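Local coordinates for AB hydrolase-1 domain-containing protein (Streptococcus mutans, PDB 4L9A) that is probably a carboxylesterase of the alpha/beta hydrolase fold, hydrolysing ester bonds, at residues Phe238-Arg243 with Gly265-Leu270. Sequence-based numbering, arbitrary orientation.
Sequences FSESFR and GQHHYL
At the C-terminal ends of the last two strands of the alpha/beta hydrolase sheet, the end of strand 235-239 and the turn that follows it pack against the loop after the outermost strand, 260-263, E240 reaching across from the turn and L270 from the end of the loop. In this fold the loop after the last strand usually bears the catalytic histidine, and the turn after an earlier strand the catalytic acid. E240 makes the main side-chain approach. With CG anti to its own carbonyl carbon (chi1 -63°) and the chain extended beyond it, its carboxylate comes to lie alongside the backbone of Q266 and H267. E240 OE1 is 3.2 Å from H267 N, but the angle is too poor for a hydrogen bond, and E240 OE2 is 3.3 Å from H267 O, another acceptor. No direct hydrogen bond joins the two segments, and the carboxylate is instead held by a salt bridge from OE1 to R164 of helix 159-167, which probably offsets the crowding of oxygens. Next to it, L270, the first residue of helix 270-273, directs its CD1 branch against the strand end, 3.6 Å from S239 CA and 4.0 Å from F238 CB. The F238 ring turns the other way, onto helix 275-287. R243 and H268 approach each other with guanidinium and imidazole planes 39° apart, R243 NH2 being 4.0 Å from H268 CE1. E142 links this corner: OE1 pairs with R243 NH2 and also bonds H268 ND1, OE2 takes the backbone N-H of E240, while R243 NH1 pairs with E246. The turn is braced internally, since S239 OG and R243 N reach E240 O from opposite faces of its carbonyl plane. A water also bridges the segments, accepting from S241 N at 2.8 Å and donating to G265 O at 2.8 Å.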
loop_
_atom_site.group_PDB
_atom_site.type_symbol
_atom_site.label_atom_id
_atom_site.label_comp_id
_atom_site.label_asym_id
_atom_site.label_seq_id
_atom_site.Cartn_x
_atom_site.Cartn_y
_atom_site.Cartn_z
ATOM N N PHE A 238 3.028 -0.006 -11.644
ATOM C CA PHE A 238 2.817 1.314 -12.227
ATOM C C PHE A 238 3.775 2.290 -11.576
ATOM O O PHE A 238 3.910 2.320 -10.352
ATOM C CB PHE A 238 1.380 1.816 -11.970
ATOM C CG PHE A 238 0.319 0.998 -12.647
ATOM C CD1 PHE A 238 -0.089 -0.218 -12.108
ATOM C CD2 PHE A 238 -0.286 1.450 -13.806
ATOM C CE1 PHE A 238 -1.075 -0.982 -12.728
ATOM C CE2 PHE A 238 -1.272 0.695 -14.433
ATOM C CZ PHE A 238 -1.661 -0.522 -13.899
ATOM N N SER A 239 4.405 3.123 -12.392
ATOM C CA SER A 239 5.370 4.079 -11.898
ATOM C C SER A 239 5.489 5.253 -12.856
ATOM O O SER A 239 5.249 5.116 -14.055
ATOM C CB SER A 239 6.734 3.399 -11.765
ATOM O OG SER A 239 7.782 4.350 -11.780
ATOM N N GLU A 240 5.878 6.403 -12.324
ATOM C CA GLU A 240 6.258 7.530 -13.165
ATOM C C GLU A 240 7.413 7.104 -14.079
ATOM O O GLU A 240 8.246 6.284 -13.687
ATOM C CB GLU A 240 6.650 8.726 -12.290
ATOM C CG GLU A 240 5.491 9.251 -11.420
ATOM C CD GLU A 240 5.954 10.242 -10.364
ATOM O OE1 GLU A 240 6.020 11.445 -10.662
ATOM O OE2 GLU A 240 6.272 9.810 -9.238
ATOM N N SER A 241 7.462 7.652 -15.297
ATOM C CA SER A 241 8.437 7.212 -16.296
ATOM C C SER A 241 9.899 7.277 -15.842
ATOM O O SER A 241 10.698 6.423 -16.216
ATOM C CB SER A 241 8.281 7.995 -17.613
ATOM O OG SER A 241 8.467 9.382 -17.404
ATOM N N PHE A 242 10.263 8.274 -15.040
ATOM C CA PHE A 242 11.676 8.430 -14.692
ATOM C C PHE A 242 12.237 7.308 -13.796
ATOM O O PHE A 242 13.446 7.199 -13.609
ATOM C CB PHE A 242 11.966 9.818 -14.113
ATOM C CG PHE A 242 11.302 10.086 -12.794
ATOM C CD1 PHE A 242 11.895 9.678 -11.610
ATOM C CD2 PHE A 242 10.097 10.770 -12.734
ATOM C CE1 PHE A 242 11.286 9.930 -10.387
ATOM C CE2 PHE A 242 9.482 11.021 -11.513
ATOM C CZ PHE A 242 10.075 10.599 -10.341
ATOM N N ARG A 243 11.360 6.462 -13.270
ATOM C CA ARG A 243 11.794 5.331 -12.457
ATOM C C ARG A 243 11.843 4.000 -13.206
ATOM O O ARG A 243 11.980 2.950 -12.585
ATOM C CB ARG A 243 10.873 5.188 -11.250
ATOM C CG ARG A 243 11.081 6.289 -10.250
ATOM C CD ARG A 243 11.299 5.693 -8.888
ATOM N NE ARG A 243 10.112 5.856 -8.105
ATOM C CZ ARG A 243 9.876 5.272 -6.937
ATOM N NH1 ARG A 243 10.750 4.439 -6.375
ATOM N NH2 ARG A 243 8.737 5.534 -6.343
ATOM N N GLY A 265 1.553 8.770 -15.058
ATOM C CA GLY A 265 1.413 9.644 -13.907
ATOM C C GLY A 265 2.428 10.765 -13.785
ATOM O O GLY A 265 3.492 10.728 -14.396
ATOM N N GLN A 266 2.086 11.765 -12.977
ATOM C CA GLN A 266 2.956 12.909 -12.745
ATOM C C GLN A 266 3.341 13.033 -11.277
ATOM O O GLN A 266 4.021 13.977 -10.885
ATOM C CB GLN A 266 2.275 14.199 -13.199
ATOM C CG GLN A 266 0.930 13.988 -13.856
ATOM C CD GLN A 266 1.058 13.713 -15.335
ATOM O OE1 GLN A 266 2.164 13.566 -15.853
ATOM N NE2 GLN A 266 -0.074 13.642 -16.025
ATOM N N HIS A 267 2.898 12.079 -10.469
ATOM C CA HIS A 267 3.190 12.098 -9.043
ATOM C C HIS A 267 3.212 10.691 -8.450
ATOM O O HIS A 267 2.981 9.706 -9.146
ATOM C CB HIS A 267 2.182 12.974 -8.300
ATOM C CG HIS A 267 0.756 12.607 -8.563
ATOM N ND1 HIS A 267 0.113 11.594 -7.886
ATOM C CD2 HIS A 267 -0.147 13.107 -9.438
ATOM C CE1 HIS A 267 -1.126 11.491 -8.329
ATOM N NE2 HIS A 267 -1.309 12.397 -9.271
ATOM N N HIS A 268 3.486 10.617 -7.154
ATOM C CA HIS A 268 3.682 9.351 -6.461
ATOM C C HIS A 268 2.371 8.601 -6.187
ATOM O O HIS A 268 2.377 7.394 -5.924
ATOM C CB HIS A 268 4.412 9.655 -5.148
ATOM C CG HIS A 268 4.787 8.453 -4.335
ATOM N ND1 HIS A 268 5.408 7.341 -4.869
ATOM C CD2 HIS A 268 4.687 8.216 -3.003
ATOM C CE1 HIS A 268 5.649 6.467 -3.908
ATOM N NE2 HIS A 268 5.228 6.978 -2.762
ATOM N N TYR A 269 1.249 9.314 -6.255
ATOM C CA TYR A 269 -0.024 8.754 -5.805
ATOM C C TYR A 269 -0.874 8.228 -6.956
ATOM O O TYR A 269 -1.982 8.714 -7.213
ATOM C CB TYR A 269 -0.790 9.778 -4.947
ATOM C CG TYR A 269 -0.170 9.962 -3.573
ATOM C CD1 TYR A 269 0.947 10.774 -3.390
ATOM C CD2 TYR A 269 -0.689 9.299 -2.462
ATOM C CE1 TYR A 269 1.526 10.931 -2.125
ATOM C CE2 TYR A 269 -0.122 9.452 -1.200
ATOM C CZ TYR A 269 0.981 10.267 -1.042
ATOM O OH TYR A 269 1.540 10.406 0.206
ATOM N N LEU A 270 -0.350 7.213 -7.633
ATOM C CA LEU A 270 -0.965 6.712 -8.857
ATOM C C LEU A 270 -2.283 6.007 -8.560
ATOM O O LEU A 270 -3.179 5.973 -9.401
ATOM C CB LEU A 270 0.007 5.786 -9.604
ATOM C CG LEU A 270 1.338 6.464 -9.937
ATOM C CD1 LEU A 270 2.265 5.526 -10.746
ATOM C CD2 LEU A 270 1.103 7.774 -10.693
HETATM O O HOH W 1 5.304 9.287 -16.035
#